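Local coordinates for polysaccharide deacetylase-like protein (Bacillus anthracis, PDB 4V33) that probably deacetylates cell-wall polysaccharides as a zinc-binding polysaccharide deacetylase, and is needed for osmotic stability and cell shape in Bacillus anthracis, at residues A172-L177 and I200-D205; V344-T349 and E353-S358. All coordinates share one frame; numbering follows the deposited sequence.

Contact 1 (A172-L177 and I200-D205); sequences AQMKYL and IFVTFD. With ACT (acetate ion), chain E.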
loop_
_atom_site.group_PDB
_atom_site.type_symbol
_atom_site.label_atom_id
_atom_site.label_comp_id
_atom_site.label_asym_id
_atom_site.label_seq_id
_atom_site.Cartn_x
_atom_site.Cartn_y
_atom_site.Cartn_z
ATOM N N ALA A 172 -19.630 6.965 3.641
ATOM C CA ALA A 172 -20.056 5.620 4.018
ATOM C C ALA A 172 -18.974 4.602 3.662
ATOM O O ALA A 172 -18.748 3.646 4.407
ATOM C CB ALA A 172 -21.378 5.264 3.344
ATOM N N GLN A 173 -18.309 4.821 2.532
ATOM C CA GLN A 173 -17.221 3.947 2.092
ATOM C C GLN A 173 -16.010 4.063 3.014
ATOM O O GLN A 173 -15.431 3.049 3.431
ATOM C CB GLN A 173 -16.861 4.261 0.638
ATOM C CG GLN A 173 -17.972 3.836 -0.324
ATOM C CD GLN A 173 -17.917 4.560 -1.662
ATOM O OE1 GLN A 173 -16.891 5.125 -2.045
ATOM N NE2 GLN A 173 -19.028 4.540 -2.382
ATOM N N MET A 174 -15.642 5.291 3.356
ATOM C CA MET A 174 -14.535 5.497 4.283
ATOM C C MET A 174 -14.867 4.962 5.676
ATOM O O MET A 174 -13.999 4.422 6.368
ATOM C CB MET A 174 -14.139 6.968 4.339
ATOM C CG MET A 174 -13.620 7.514 3.019
ATOM S SD MET A 174 -12.106 6.717 2.394
ATOM C CE MET A 174 -12.779 5.599 1.165
ATOM N N LYS A 175 -16.126 5.091 6.081
ATOM C CA LYS A 175 -16.545 4.563 7.376
ATOM C C LYS A 175 -16.420 3.044 7.383
ATOM O O LYS A 175 -16.086 2.445 8.415
ATOM C CB LYS A 175 -17.986 4.982 7.701
ATOM C CG LYS A 175 -18.465 4.532 9.072
ATOM C CD LYS A 175 -19.858 5.058 9.362
ATOM C CE LYS A 175 -20.294 4.767 10.798
ATOM N NZ LYS A 175 -20.521 3.317 11.050
ATOM N N TYR A 176 -16.684 2.420 6.238
ATOM C CA TYR A 176 -16.481 0.977 6.127
ATOM C C TYR A 176 -15.013 0.622 6.392
ATOM O O TYR A 176 -14.721 -0.330 7.120
ATOM C CB TYR A 176 -16.952 0.434 4.769
ATOM C CG TYR A 176 -16.772 -1.066 4.657
ATOM C CD1 TYR A 176 -15.580 -1.602 4.195
ATOM C CD2 TYR A 176 -17.779 -1.941 5.043
ATOM C CE1 TYR A 176 -15.391 -2.973 4.117
ATOM C CE2 TYR A 176 -17.599 -3.317 4.963
ATOM C CZ TYR A 176 -16.402 -3.820 4.493
ATOM O OH TYR A 176 -16.209 -5.185 4.414
ATOM N N LEU A 177 -14.094 1.390 5.816
ATOM C CA LEU A 177 -12.673 1.155 6.059
ATOM C C LEU A 177 -12.346 1.313 7.547
ATOM O O LEU A 177 -11.607 0.503 8.136
ATOM C CB LEU A 177 -11.825 2.107 5.214
ATOM C CG LEU A 177 -12.010 1.980 3.704
ATOM C CD1 LEU A 177 -11.043 2.913 2.979
ATOM C CD2 LEU A 177 -11.785 0.541 3.272
ATOM N N ILE A 200 -4.503 -0.470 2.315
ATOM C CA ILE A 200 -5.316 0.020 1.213
ATOM C C ILE A 200 -4.877 1.441 0.861
ATOM O O ILE A 200 -4.471 2.201 1.745
ATOM C CB ILE A 200 -6.825 -0.041 1.565
ATOM C CG1 ILE A 200 -7.686 0.277 0.337
ATOM C CG2 ILE A 200 -7.166 0.881 2.752
ATOM C CD1 ILE A 200 -9.138 -0.218 0.490
ATOM N N PHE A 201 -4.936 1.774 -0.426
ATOM C CA PHE A 201 -4.580 3.103 -0.904
ATOM C C PHE A 201 -5.811 3.780 -1.471
ATOM O O PHE A 201 -6.387 3.306 -2.446
ATOM C CB PHE A 201 -3.513 3.008 -2.007
ATOM C CG PHE A 201 -2.134 2.729 -1.487
ATOM C CD1 PHE A 201 -1.837 1.517 -0.888
ATOM C CD2 PHE A 201 -1.131 3.679 -1.597
ATOM C CE1 PHE A 201 -0.563 1.254 -0.397
ATOM C CE2 PHE A 201 0.141 3.422 -1.113
ATOM C CZ PHE A 201 0.425 2.218 -0.514
ATOM N N VAL A 202 -6.227 4.874 -0.845
ATOM C CA VAL A 202 -7.295 5.694 -1.394
ATOM C C VAL A 202 -6.645 6.743 -2.297
ATOM O O VAL A 202 -5.773 7.495 -1.844
ATOM C CB VAL A 202 -8.088 6.397 -0.284
ATOM C CG1 VAL A 202 -9.196 7.270 -0.879
ATOM C CG2 VAL A 202 -8.672 5.361 0.695
ATOM N N THR A 203 -7.046 6.774 -3.570
ATOM C CA THR A 203 -6.495 7.765 -4.507
ATOM C C THR A 203 -7.596 8.516 -5.244
ATOM O O THR A 203 -8.690 7.979 -5.476
ATOM C CB THR A 203 -5.499 7.162 -5.561
ATOM O OG1 THR A 203 -6.218 6.532 -6.631
ATOM C CG2 THR A 203 -4.537 6.163 -4.917
ATOM N N PHE A 204 -7.268 9.746 -5.631
ATOM C CA PHE A 204 -8.159 10.637 -6.369
ATOM C C PHE A 204 -7.433 11.135 -7.595
ATOM O O PHE A 204 -6.255 11.514 -7.513
ATOM C CB PHE A 204 -8.516 11.854 -5.515
ATOM C CG PHE A 204 -9.230 11.513 -4.252
ATOM C CD1 PHE A 204 -8.515 11.236 -3.099
ATOM C CD2 PHE A 204 -10.617 11.470 -4.210
ATOM C CE1 PHE A 204 -9.160 10.911 -1.911
ATOM C CE2 PHE A 204 -11.275 11.143 -3.021
ATOM C CZ PHE A 204 -10.542 10.863 -1.871
ATOM N N ASP A 205 -8.139 11.162 -8.719
ATOM C CA ASP A 205 -7.556 11.657 -9.961
ATOM C C ASP A 205 -8.083 13.026 -10.336
ATOM O O ASP A 205 -9.305 13.229 -10.392
ATOM C CB ASP A 205 -7.844 10.698 -11.122
ATOM C CG ASP A 205 -6.988 9.442 -11.078
ATOM O OD1 ASP A 205 -6.314 9.201 -10.062
ATOM O OD2 ASP A 205 -6.987 8.696 -12.077
HETATM C C ACT E . -13.279 -6.829 5.394
HETATM O O ACT E . -13.576 -5.933 4.579
HETATM O OXT ACT E . -12.059 -7.067 5.514
HETATM C CH3 ACT E . -14.322 -7.572 6.177
#

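Contact 2 (V344-T349 and E353-S358); sequences VRIHHT and EQFASS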
loop_
_atom_site.group_PDB
_atom_site.type_symbol
_atom_site.label_atom_id
_atom_site.label_comp_id
_atom_site.label_asym_id
_atom_site.label_seq_id
_atom_site.Cartn_x
_atom_site.Cartn_y
_atom_site.Cartn_z
ATOM N N VAL A 344 -8.749 -0.225 -8.327
ATOM C CA VAL A 344 -10.164 -0.562 -8.191
ATOM C C VAL A 344 -10.997 0.700 -8.419
ATOM O O VAL A 344 -10.917 1.657 -7.644
ATOM C CB VAL A 344 -10.449 -1.148 -6.787
ATOM C CG1 VAL A 344 -11.940 -1.451 -6.630
ATOM C CG2 VAL A 344 -9.605 -2.410 -6.547
ATOM N N ARG A 345 -11.789 0.708 -9.486
ATOM C CA ARG A 345 -12.607 1.864 -9.834
ATOM C C ARG A 345 -13.867 1.925 -8.975
ATOM O O ARG A 345 -14.594 0.942 -8.873
ATOM C CB ARG A 345 -12.996 1.786 -11.309
ATOM C CG ARG A 345 -13.921 2.894 -11.767
ATOM C CD ARG A 345 -14.267 2.754 -13.257
ATOM N NE ARG A 345 -13.124 2.979 -14.138
ATOM C CZ ARG A 345 -12.711 4.179 -14.534
ATOM N NH1 ARG A 345 -13.325 5.274 -14.103
ATOM N NH2 ARG A 345 -11.664 4.285 -15.351
ATOM N N ILE A 346 -14.099 3.069 -8.337
ATOM C CA ILE A 346 -15.373 3.298 -7.665
ATOM C C ILE A 346 -16.294 4.119 -8.568
ATOM O O ILE A 346 -15.869 5.104 -9.174
ATOM C CB ILE A 346 -15.196 3.983 -6.296
ATOM C CG1 ILE A 346 -14.222 3.182 -5.418
ATOM C CG2 ILE A 346 -16.555 4.147 -5.611
ATOM C CD1 ILE A 346 -14.534 1.690 -5.322
ATOM N N HIS A 347 -17.553 3.693 -8.674
ATOM C CA HIS A 347 -18.519 4.310 -9.576
ATOM C C HIS A 347 -19.553 5.136 -8.823
ATOM O O HIS A 347 -19.783 4.928 -7.632
ATOM C CB HIS A 347 -19.291 3.225 -10.326
ATOM C CG HIS A 347 -18.430 2.337 -11.167
ATOM N ND1 HIS A 347 -18.156 2.613 -12.491
ATOM C CD2 HIS A 347 -17.806 1.169 -10.886
ATOM C CE1 HIS A 347 -17.393 1.653 -12.985
ATOM N NE2 HIS A 347 -17.163 0.768 -12.032
ATOM N N HIS A 348 -20.204 6.043 -9.543
ATOM C CA HIS A 348 -21.343 6.788 -9.009
ATOM C C HIS A 348 -22.367 5.872 -8.340
ATOM O O HIS A 348 -22.952 6.219 -7.311
ATOM C CB HIS A 348 -22.023 7.561 -10.142
ATOM C CG HIS A 348 -23.237 8.326 -9.709
ATOM N ND1 HIS A 348 -23.160 9.494 -8.978
ATOM C CD2 HIS A 348 -24.553 8.096 -9.912
ATOM C CE1 HIS A 348 -24.382 9.948 -8.752
ATOM N NE2 HIS A 348 -25.247 9.116 -9.305
ATOM N N THR A 349 -22.577 4.703 -8.933
ATOM C CA THR A 349 -23.601 3.765 -8.462
ATOM C C THR A 349 -23.118 2.749 -7.416
ATOM O O THR A 349 -23.920 1.947 -6.925
ATOM C CB THR A 349 -24.184 2.953 -9.632
ATOM O OG1 THR A 349 -23.126 2.225 -10.278
ATOM C CG2 THR A 349 -24.866 3.866 -10.645
ATOM N N GLU A 353 -21.769 -2.329 -0.131
ATOM C CA GLU A 353 -21.595 -3.759 -0.334
ATOM C C GLU A 353 -20.688 -4.044 -1.542
ATOM O O GLU A 353 -19.804 -4.895 -1.481
ATOM C CB GLU A 353 -22.956 -4.435 -0.517
ATOM C CG GLU A 353 -23.852 -4.417 0.734
ATOM C CD GLU A 353 -24.486 -3.055 1.052
ATOM O OE1 GLU A 353 -24.683 -2.202 0.149
ATOM O OE2 GLU A 353 -24.827 -2.856 2.244
ATOM N N GLN A 354 -20.915 -3.331 -2.639
ATOM C CA GLN A 354 -20.073 -3.499 -3.822
ATOM C C GLN A 354 -18.645 -3.035 -3.549
ATOM O O GLN A 354 -17.673 -3.667 -3.983
ATOM C CB GLN A 354 -20.673 -2.741 -5.006
ATOM C CG GLN A 354 -21.898 -3.415 -5.580
ATOM C CD GLN A 354 -22.602 -2.564 -6.614
ATOM O OE1 GLN A 354 -22.692 -1.340 -6.479
ATOM N NE2 GLN A 354 -23.123 -3.210 -7.657
ATOM N N PHE A 355 -18.531 -1.922 -2.832
ATOM C CA PHE A 355 -17.242 -1.388 -2.397
ATOM C C PHE A 355 -16.487 -2.451 -1.597
ATOM O O PHE A 355 -15.331 -2.790 -1.909
ATOM C CB PHE A 355 -17.510 -0.137 -1.534
ATOM C CG PHE A 355 -16.276 0.480 -0.913
ATOM C CD1 PHE A 355 -15.469 1.344 -1.648
ATOM C CD2 PHE A 355 -15.959 0.238 0.419
ATOM C CE1 PHE A 355 -14.348 1.934 -1.058
ATOM C CE2 PHE A 355 -14.845 0.826 1.003
ATOM C CZ PHE A 355 -14.042 1.669 0.258
ATOM N N ALA A 356 -17.147 -2.992 -0.580
ATOM C CA ALA A 356 -16.557 -4.021 0.265
ATOM C C ALA A 356 -16.105 -5.246 -0.533
ATOM O O ALA A 356 -15.009 -5.750 -0.332
ATOM C CB ALA A 356 -17.549 -4.436 1.347
ATOM N N SER A 357 -16.946 -5.727 -1.444
ATOM C CA SER A 357 -16.589 -6.900 -2.238
ATOM C C SER A 357 -15.350 -6.672 -3.097
ATOM O O SER A 357 -14.580 -7.606 -3.344
ATOM C CB SER A 357 -17.754 -7.311 -3.133
ATOM O OG SER A 357 -18.798 -7.833 -2.348
ATOM N N SER A 358 -15.168 -5.433 -3.545
ATOM C CA SER A 358 -14.099 -5.089 -4.485
ATOM C C SER A 358 -12.747 -4.937 -3.798
ATOM O O SER A 358 -11.711 -4.943 -4.471
ATOM C CB SER A 358 -14.442 -3.804 -5.246
ATOM O OG SER A 358 -14.239 -2.649 -4.441
HETATM O O HOH W 1 -22.824 -0.156 -9.007
#

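Contact 1 (A172-L177 and I200-D205)
While M174 meets V202 with its thioether and L177 meets both I200 and V202 with its methyls, the flat ring of Y176 faces a bound acetate, probably from the crystallisation liquor, one oxygen of which lies at the ring edge, near its plane. Y176 OH donates to this acetate O at 2.7 Å, and Y182 and K198 also hold the ion.

Across the two segments the contact is purely apolar. M174 and V202 reach for each other tip to tip, SD of M174 lying 4.1 Å from V202 CG2. The bend of the methionine at chi2 (-62°) brings the sulfur to V202, although CB does not itself point at the strand, and chi3 swings CE near the same methyl. L177 forks: its CD1 shares V202 CG2 at 4.1 Å, while CD2 lies 3.9 Å from I200 CD1, the two side chains crossing at about a right angle. Helix and strand run nearly antiparallel (162°), with 11.8 Å between their axes. Such packing belongs to a beta-alpha-beta crossover: helix 167-179 follows strand 146-149 and leads by way of 183-185 to the parallel strand 199-206 of the deacetylase's beta/alpha fold, which ends on the zinc ligand D206.

Contact 2 (V344-T349 and E353-S358)
A single water ties T349 to Q354, giving 2.8 Å to OE1 of Q354 and lying 2.7 Å from OG1 of T349. Extended beyond CG (chi2 172°), the glutamine carries its amide out to the turn after the strand, and the backbone N of Q354 is hydrogen-bonded to T351 OG1 at the start of the helix.

At the other end of the contact the polar group turns inward on its own helix. The hydroxyl of S358 donates to F355 O at 2.8 Å, reaching it at a C=O...O angle of 126° and some 21° from the carbonyl plane. A chi1 of 77° puts OG between the backbone N and the carbonyl carbon, facing back down the helix. With its hydrogen spent there, the oxygen can rest against a hydrocarbon: V344 CG1 lies 3.4 Å from S358 OG, and S358 CB backs up the same methyl.

Between them the packing is apolar. The ring of F355 is met at its edge, near its plane, by I346 CD1, which is 3.8 Å from CD1 of the ring; Y149 touches both residues from strand 146-149. The whole forms a terminal beta-alpha unit, in which helix 352-359 packs back on strand 341-345, the last strand of the parallel sheet in chain order, at the end of the deacetylase's beta/alpha fold.

Two helices packed against one parallel sheet illustrate how chemistry follows depth. In contact 1 every residue that touches across is buried, and carbon and sulfur alone do the work; contact 2 is partly buried, and runs from methyl packing on a serine at its strand and an apolar pair after it to a water bridge between exposed residues at its turn. Their centres lie about 10 Å apart, and they meet directly: the F355 ring touches helix 167-179, its CE2 lying 3.3 Å from Q173 O and 3.8 Å from L177 CD2, while A356 packs on Y176. Strand 146-149, paired with both 199-206 and 341-345, further unites the contacts within the sheet.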